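Local structure of serine racemase (Enterococcus faecalis, 4ECL) at residues V252-I257 against V327-I332; L245-K250 against L280-A285; G180-V185 against V199-S204. The protein belongs to the alanine racemase family, this cytoplasmic portion pairing a TIM-barrel domain with a C-terminal domain rich in beta structure. One frame throughout, in Å; residues are numbered along the deposited sequence.

How the interactions relate
Interaction 3 comes first along the chain and lies within the N-terminal TIM-barrel part, joining helix 169-191 to the strand that follows it. Interactions 1 and 2 belong to the C-terminal, sheet-rich part, share strand 245-257 and cross in sequence, so that one long strand meets residues 280-285 near its start and residues 327-332 further on. Their centres are about 14 Å apart and they touch, for instance where Val252 packs on Pro281. Interaction 3 lies on the opposite side of the chain's centre, about 54 Å from interaction 1 and about 40 Å from interaction 2, centre to centre. Interactions 1 and 2 touch the second subunit, whereas interaction 3 is internal to the barrel half.

Interaction 1 of 3, residues V252-I257 against V327-I332; sequences VLIRKI and VKTGSI
Ile254 reaches from its strand to the backbone of Val327, Lys328 and Thr329. Its CD1 methyl does the touching: it lies 3.5 Å from Thr329 N and 3.6 Å from Val327 O, close against the peptide groups that lead into a turn. CG1 is anti to the carbonyl carbon, and the next torsion (chi2 116°) departs from a staggered position to bring CD1 there. Behind this tip, Ile254 CG1 lies 4.4 Å from Val327 CG1; two branched apolar side chains suit a place where no hydrogen bond joins the two segments. Thr329 meets the other end of the segment, where its OG1 stands 4.0 Å from Val252 O.

The loop presents these atoms through a type II beta turn from Lys328 to Ser331, within the C-terminal domain of the alanine racemase family. Its closing bond runs from Ser331 N to Lys328 O. Gly330 takes the third position with phi 105°, where a CB would press on the preceding carbonyl oxygen; glycine avoids that conflict. Ser331 braces the turn a second time, since Lys328 N donates to its OG at 2.8 Å in a nearly straight bond (173°). A short hydroxyl side chain suits this role, folding back on the turn that carries it.

Further out, Gly330 is hydrogen-bonded through the backbone to Val251, and Val327 and Ser331 also pack on Val251, which ties the loop to strand 245-257. That strand is paired in turn with strand 275-280. Val252 packs on Tyr86 of the second subunit, while Arg255 NH2 is hydrogen-bonded to the carbonyl oxygens of Arg132 and Gly134 of that subunit.

Interaction 2 of 3, residues L245-K250 against L280-A285; sequences LSLKAK and LPIGYA
Leu247 and Ile282 reach toward each other tip to tip, Leu247 CD1 lying 3.9 Å from Ile282 CD1, at a place where an antiparallel strand pair of the C-terminal domain comes apart. Strand 275-280 runs beside strand 245-257 and then turns off at Pro281, the centre of an inverse gamma turn. In Ile282, CG1 is anti to the backbone N (chi1 -174°), and chi2, at 180°, extends CD1 onward to the leucine. Its CG2 faces Ala249 instead, 4.1 Å from Ala249 CB. Ile282 thus covers two strand residues, and the small Ala249 lets the chain come close. Leu280 points its CB to the side, but its CD2 comes back to lie 3.9 Å from Ala249 O. Beside these contacts, Leu247 also packs on Leu9, and Leu280 on Ala333 of strand 332-334. The proline suits the point of departure because its nitrogen carries no hydrogen to continue the ladder. Instead, its ring methylene meets the strand's carbonyl, with Pro281 CD 3.0 Å from Lys250 O.

Interaction 3 of 3, residues G180-V185 against V199-S204; sequences GSFYKV and VHIQSS. With SO4 (sulfate ion), chain G.
A beta-alpha-beta unit of the TIM barrel, formed by strand 152-158, helix 169-191 and strand 198-200, holds this contact: one side of the helix lies against the strand that follows it. Phe182 on the helix and Ile201 on the other side bury the most surface. With CG anti to the backbone N (chi1 -175°), Phe182 sends its ring toward the strand, where Val199 and Ile201 meet it differently. Ile201 CG1 lies over one face in a CH-pi contact, 4.2 Å from the centroid of the Phe182 ring and 27° off its normal. Val199 CG1 instead approaches the rim close to the ring plane, 3.6 Å from Phe182 CE2. A flat aromatic ring suits a place that offers a methylene above and a methyl beside it.

Ile201 CD1 continues past this ring, 3.7 Å from Phe182 CD2, to the end of Tyr183. That methyl sits 3.2 Å from Tyr183 OH and touches CZ as well, the two side chains crossing at a slant. Phe182 CD2 in turn stands over the centre of the Tyr183 ring. Branched valine and isoleucine, both pointing from the strand end to the helix, fill the interface without hydrogen bonds.

Beyond Ile201 the chain leads to Ser203, the N-cap residue of helix 204-209, and to a sulfate ion, probably from the crystallisation liquor. Ser204 grips sulfate O2 through its backbone N (3.1 Å) and its OG (2.6 Å). Tyr42 OH and the backbone N atoms of Gly221 and Val222 also bind the ion, consistent with an anion site such as the one that takes the cofactor phosphate in alanine racemases. On the barrel side, His200 points away from helix 169-191, its ring stacked on Phe158 of strand 152-158, while strand 217-220 supplies Arg219, which is hydrogen-bonded to His200 ND1.

Interaction 1 of 3, residues V252-I257 against V327-I332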
# COMPACT_ATOMS: atom_id res chain seq x y z
N VAL A 252 -4.72 -21.76 -4.72
CA VAL A 252 -5.27 -22.41 -3.53
C VAL A 252 -6.51 -23.22 -3.85
O VAL A 252 -6.97 -24.01 -3.02
CB VAL A 252 -5.64 -21.37 -2.46
CG1 VAL A 252 -4.38 -20.69 -1.95
CG2 VAL A 252 -6.62 -20.36 -3.03
N LEU A 253 -7.04 -23.03 -5.05
CA LEU A 253 -8.22 -23.77 -5.48
C LEU A 253 -8.44 -23.67 -6.98
O LEU A 253 -8.14 -22.65 -7.60
CB LEU A 253 -9.48 -23.25 -4.78
CG LEU A 253 -10.68 -24.14 -5.13
CD1 LEU A 253 -10.51 -25.48 -4.44
CD2 LEU A 253 -12.02 -23.51 -4.82
N ILE A 254 -8.96 -24.75 -7.57
CA ILE A 254 -9.39 -24.74 -8.96
C ILE A 254 -10.86 -25.08 -8.98
O ILE A 254 -11.30 -25.96 -8.27
CB ILE A 254 -8.57 -25.73 -9.83
CG1 ILE A 254 -7.13 -25.23 -9.98
CG2 ILE A 254 -9.17 -25.86 -11.21
CD1 ILE A 254 -6.11 -26.13 -9.35
N ARG A 255 -11.63 -24.33 -9.77
CA ARG A 255 -13.06 -24.49 -9.80
C ARG A 255 -13.54 -24.55 -11.23
O ARG A 255 -13.08 -23.77 -12.06
CB ARG A 255 -13.75 -23.33 -9.08
CG ARG A 255 -15.28 -23.45 -9.12
CD ARG A 255 -16.00 -22.38 -8.28
NE ARG A 255 -15.61 -22.39 -6.87
CZ ARG A 255 -15.96 -23.33 -5.99
NH1 ARG A 255 -16.69 -24.38 -6.38
NH2 ARG A 255 -15.56 -23.24 -4.72
N LYS A 256 -14.44 -25.49 -11.50
CA LYS A 256 -15.13 -25.54 -12.78
C LYS A 256 -16.23 -24.48 -12.82
O LYS A 256 -17.03 -24.39 -11.90
CB LYS A 256 -15.74 -26.91 -13.03
CG LYS A 256 -14.73 -28.02 -13.28
CD LYS A 256 -15.43 -29.29 -13.72
CE LYS A 256 -14.42 -30.40 -13.95
NZ LYS A 256 -15.08 -31.59 -14.56
N ILE A 257 -16.24 -23.68 -13.87
CA ILE A 257 -17.31 -22.70 -14.04
C ILE A 257 -18.13 -23.04 -15.26
O ILE A 257 -17.62 -23.03 -16.38
CB ILE A 257 -16.75 -21.25 -14.18
CG1 ILE A 257 -16.19 -20.76 -12.84
CG2 ILE A 257 -17.83 -20.30 -14.67
CD1 ILE A 257 -17.10 -21.07 -11.66
N VAL A 327 -2.13 -26.92 -14.19
CA VAL A 327 -2.43 -26.05 -13.06
C VAL A 327 -3.01 -26.84 -11.89
O VAL A 327 -4.05 -27.48 -12.02
CB VAL A 327 -3.43 -24.95 -13.42
CG1 VAL A 327 -3.61 -24.01 -12.24
CG2 VAL A 327 -2.96 -24.18 -14.63
N LYS A 328 -2.33 -26.79 -10.75
CA LYS A 328 -2.82 -27.48 -9.57
C LYS A 328 -2.75 -26.58 -8.34
O LYS A 328 -2.16 -25.51 -8.39
CB LYS A 328 -2.02 -28.77 -9.34
CG LYS A 328 -0.51 -28.59 -9.29
CD LYS A 328 0.19 -29.82 -9.89
CE LYS A 328 1.71 -29.74 -9.78
NZ LYS A 328 2.20 -30.23 -8.46
N THR A 329 -3.41 -27.00 -7.27
CA THR A 329 -3.21 -26.38 -5.97
C THR A 329 -1.72 -26.39 -5.69
O THR A 329 -1.10 -27.46 -5.69
CB THR A 329 -3.92 -27.17 -4.85
OG1 THR A 329 -5.34 -27.07 -5.01
CG2 THR A 329 -3.52 -26.63 -3.48
N GLY A 330 -1.15 -25.21 -5.49
CA GLY A 330 0.27 -25.10 -5.24
C GLY A 330 1.04 -24.57 -6.43
O GLY A 330 2.20 -24.23 -6.30
N SER A 331 0.40 -24.52 -7.60
CA SER A 331 1.05 -23.97 -8.78
C SER A 331 1.37 -22.50 -8.55
O SER A 331 0.56 -21.75 -8.01
CB SER A 331 0.18 -24.11 -10.03
OG SER A 331 0.12 -25.45 -10.46
N ILE A 332 2.57 -22.12 -8.98
CA ILE A 332 3.04 -20.76 -8.84
C ILE A 332 2.52 -19.90 -9.98
O ILE A 332 2.77 -20.18 -11.15
CB ILE A 332 4.56 -20.72 -8.80
CG1 ILE A 332 5.06 -21.41 -7.53
CG2 ILE A 332 5.07 -19.28 -8.83
CD1 ILE A 332 6.52 -21.79 -7.57

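Interaction 2 of 3, residues L245-K250 against L280-A285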
# COMPACT_ATOMS: atom_id res chain seq x y z
N LEU A 245 12.74 -7.37 -9.24
CA LEU A 245 11.58 -7.86 -8.49
C LEU A 245 10.66 -8.78 -9.27
O LEU A 245 10.29 -8.50 -10.41
CB LEU A 245 10.77 -6.67 -7.95
CG LEU A 245 9.51 -6.94 -7.12
CD1 LEU A 245 9.32 -5.84 -6.08
CD2 LEU A 245 8.26 -7.04 -8.01
N SER A 246 10.25 -9.87 -8.63
CA SER A 246 9.13 -10.66 -9.13
C SER A 246 8.04 -10.73 -8.08
O SER A 246 8.33 -10.72 -6.89
CB SER A 246 9.58 -12.09 -9.47
OG SER A 246 10.30 -12.09 -10.67
N LEU A 247 6.79 -10.81 -8.53
CA LEU A 247 5.63 -11.00 -7.64
C LEU A 247 4.92 -12.32 -7.93
O LEU A 247 4.49 -12.57 -9.07
CB LEU A 247 4.65 -9.84 -7.78
CG LEU A 247 3.33 -9.93 -6.99
CD1 LEU A 247 3.58 -9.92 -5.49
CD2 LEU A 247 2.40 -8.80 -7.40
N LYS A 248 4.78 -13.16 -6.91
CA LYS A 248 4.33 -14.55 -7.09
C LYS A 248 3.20 -14.90 -6.14
O LYS A 248 3.08 -14.31 -5.06
CB LYS A 248 5.48 -15.52 -6.83
CG LYS A 248 6.76 -15.22 -7.56
CD LYS A 248 6.78 -15.82 -8.94
CE LYS A 248 8.19 -15.74 -9.51
NZ LYS A 248 8.32 -16.42 -10.82
N ALA A 249 2.39 -15.88 -6.52
CA ALA A 249 1.33 -16.38 -5.64
C ALA A 249 0.94 -17.81 -6.02
O ALA A 249 0.91 -18.14 -7.21
CB ALA A 249 0.11 -15.45 -5.67
N LYS A 250 0.65 -18.64 -5.02
CA LYS A 250 0.30 -20.04 -5.26
C LYS A 250 -1.20 -20.31 -5.27
O LYS A 250 -1.91 -19.90 -4.36
CB LYS A 250 1.00 -20.95 -4.23
CG LYS A 250 2.48 -21.15 -4.58
CD LYS A 250 3.25 -21.81 -3.45
CE LYS A 250 4.73 -21.89 -3.77
NZ LYS A 250 5.48 -22.57 -2.69
N LEU A 280 -6.20 -17.31 -6.56
CA LEU A 280 -4.92 -16.87 -6.00
C LEU A 280 -5.15 -16.06 -4.73
O LEU A 280 -6.02 -15.19 -4.68
CB LEU A 280 -4.18 -16.00 -7.01
CG LEU A 280 -3.77 -16.66 -8.33
CD1 LEU A 280 -3.08 -15.66 -9.24
CD2 LEU A 280 -2.86 -17.86 -8.08
N PRO A 281 -4.37 -16.34 -3.69
CA PRO A 281 -4.52 -15.71 -2.38
C PRO A 281 -3.74 -14.41 -2.34
O PRO A 281 -2.90 -14.20 -1.46
CB PRO A 281 -3.88 -16.73 -1.45
CG PRO A 281 -2.76 -17.30 -2.29
CD PRO A 281 -3.26 -17.31 -3.71
N ILE A 282 -3.98 -13.55 -3.32
CA ILE A 282 -3.42 -12.22 -3.33
C ILE A 282 -4.48 -11.23 -3.79
O ILE A 282 -5.23 -11.50 -4.73
CB ILE A 282 -2.18 -12.11 -4.23
CG1 ILE A 282 -1.54 -10.72 -4.09
CG2 ILE A 282 -2.53 -12.36 -5.69
CD1 ILE A 282 -0.28 -10.57 -4.97
N GLY A 283 -4.56 -10.09 -3.10
CA GLY A 283 -5.55 -9.08 -3.43
C GLY A 283 -4.99 -7.67 -3.40
O GLY A 283 -3.77 -7.47 -3.37
N TYR A 284 -5.89 -6.68 -3.38
CA TYR A 284 -5.42 -5.30 -3.44
C TYR A 284 -4.74 -4.85 -2.15
O TYR A 284 -3.84 -4.03 -2.18
CB TYR A 284 -6.50 -4.33 -3.92
CG TYR A 284 -7.82 -4.35 -3.17
CD1 TYR A 284 -7.92 -3.81 -1.89
CD2 TYR A 284 -8.97 -4.88 -3.75
CE1 TYR A 284 -9.13 -3.82 -1.20
CE2 TYR A 284 -10.18 -4.89 -3.07
CZ TYR A 284 -10.26 -4.36 -1.80
OH TYR A 284 -11.45 -4.37 -1.13
N ALA A 285 -5.11 -5.44 -1.01
CA ALA A 285 -4.41 -5.13 0.24
C ALA A 285 -2.94 -5.55 0.18
O ALA A 285 -2.11 -5.05 0.93
CB ALA A 285 -5.09 -5.77 1.42

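Interaction 3 of 3, residues G180-V185 against V199-S204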
# COMPACT_ATOMS: atom_id res chain seq x y z
N GLY A 180 21.43 25.29 -15.37
CA GLY A 180 22.07 26.60 -15.44
C GLY A 180 21.91 27.38 -14.15
O GLY A 180 22.87 27.98 -13.65
N SER A 181 20.70 27.38 -13.60
CA SER A 181 20.43 28.10 -12.36
C SER A 181 21.27 27.53 -11.24
O SER A 181 21.76 28.26 -10.39
CB SER A 181 18.95 27.96 -11.97
OG SER A 181 18.11 28.33 -13.05
N PHE A 182 21.43 26.21 -11.24
CA PHE A 182 22.15 25.55 -10.16
C PHE A 182 23.62 25.97 -10.12
O PHE A 182 24.17 26.25 -9.05
CB PHE A 182 22.04 24.03 -10.30
CG PHE A 182 22.65 23.28 -9.16
CD1 PHE A 182 21.98 23.18 -7.95
CD2 PHE A 182 23.88 22.68 -9.30
CE1 PHE A 182 22.54 22.49 -6.89
CE2 PHE A 182 24.45 21.99 -8.25
CZ PHE A 182 23.78 21.90 -7.04
N TYR A 183 24.27 25.99 -11.28
CA TYR A 183 25.69 26.34 -11.32
C TYR A 183 25.91 27.84 -11.15
O TYR A 183 26.97 28.26 -10.68
CB TYR A 183 26.35 25.80 -12.59
CG TYR A 183 26.54 24.29 -12.53
CD1 TYR A 183 27.48 23.73 -11.67
CD2 TYR A 183 25.76 23.44 -13.30
CE1 TYR A 183 27.65 22.37 -11.60
CE2 TYR A 183 25.93 22.06 -13.23
CZ TYR A 183 26.88 21.53 -12.37
OH TYR A 183 27.06 20.16 -12.29
N LYS A 184 24.91 28.63 -11.51
CA LYS A 184 24.96 30.05 -11.20
C LYS A 184 25.10 30.24 -9.69
O LYS A 184 25.94 31.02 -9.24
CB LYS A 184 23.72 30.78 -11.73
CG LYS A 184 23.76 31.06 -13.22
CD LYS A 184 22.54 31.86 -13.68
CE LYS A 184 22.69 32.36 -15.12
NZ LYS A 184 22.99 31.25 -16.09
N VAL A 185 24.31 29.49 -8.92
CA VAL A 185 24.43 29.50 -7.47
C VAL A 185 25.84 29.11 -7.03
O VAL A 185 26.45 29.80 -6.20
CB VAL A 185 23.47 28.52 -6.78
CG1 VAL A 185 23.83 28.39 -5.30
CG2 VAL A 185 22.02 28.97 -6.95
N VAL A 199 28.57 17.60 -5.01
CA VAL A 199 27.42 18.03 -5.79
C VAL A 199 26.63 16.84 -6.33
O VAL A 199 27.21 15.86 -6.80
CB VAL A 199 27.88 18.89 -6.98
CG1 VAL A 199 26.72 19.18 -7.92
CG2 VAL A 199 28.52 20.21 -6.48
N HIS A 200 25.30 16.93 -6.28
CA HIS A 200 24.48 15.99 -7.03
C HIS A 200 23.20 16.62 -7.58
O HIS A 200 22.57 17.43 -6.92
CB HIS A 200 24.23 14.68 -6.26
CG HIS A 200 23.75 14.86 -4.85
ND1 HIS A 200 22.46 14.59 -4.45
CD2 HIS A 200 24.42 15.24 -3.73
CE1 HIS A 200 22.34 14.81 -3.15
NE2 HIS A 200 23.51 15.21 -2.69
N ILE A 201 22.85 16.25 -8.80
CA ILE A 201 21.79 16.89 -9.56
C ILE A 201 20.91 15.79 -10.16
O ILE A 201 19.70 15.97 -10.35
CB ILE A 201 22.42 17.72 -10.72
CG1 ILE A 201 23.16 18.93 -10.15
CG2 ILE A 201 21.38 18.21 -11.73
CD1 ILE A 201 24.19 19.49 -11.13
N GLN A 202 21.52 14.64 -10.44
CA GLN A 202 20.85 13.60 -11.22
C GLN A 202 20.18 12.49 -10.41
O GLN A 202 20.73 11.96 -9.43
CB GLN A 202 21.83 12.94 -12.19
CG GLN A 202 22.49 13.89 -13.17
CD GLN A 202 23.89 13.46 -13.48
OE1 GLN A 202 24.77 13.55 -12.63
NE2 GLN A 202 24.09 12.94 -14.69
N SER A 203 18.98 12.14 -10.86
CA SER A 203 18.38 10.88 -10.48
C SER A 203 18.57 9.94 -11.67
O SER A 203 19.42 10.22 -12.53
CB SER A 203 16.91 11.08 -10.12
OG SER A 203 16.81 11.84 -8.94
N SER A 204 17.79 8.85 -11.75
CA SER A 204 17.95 7.85 -12.82
C SER A 204 17.96 8.44 -14.23
O SER A 204 18.85 8.17 -15.01
CB SER A 204 16.86 6.76 -12.76
OG SER A 204 16.97 5.94 -11.60
S SO4 G . 14.41 7.87 -9.60
O1 SO4 G . 14.40 8.82 -8.48
O2 SO4 G . 15.79 7.46 -9.87
O3 SO4 G . 13.61 6.71 -9.22
O4 SO4 G . 13.82 8.50 -10.77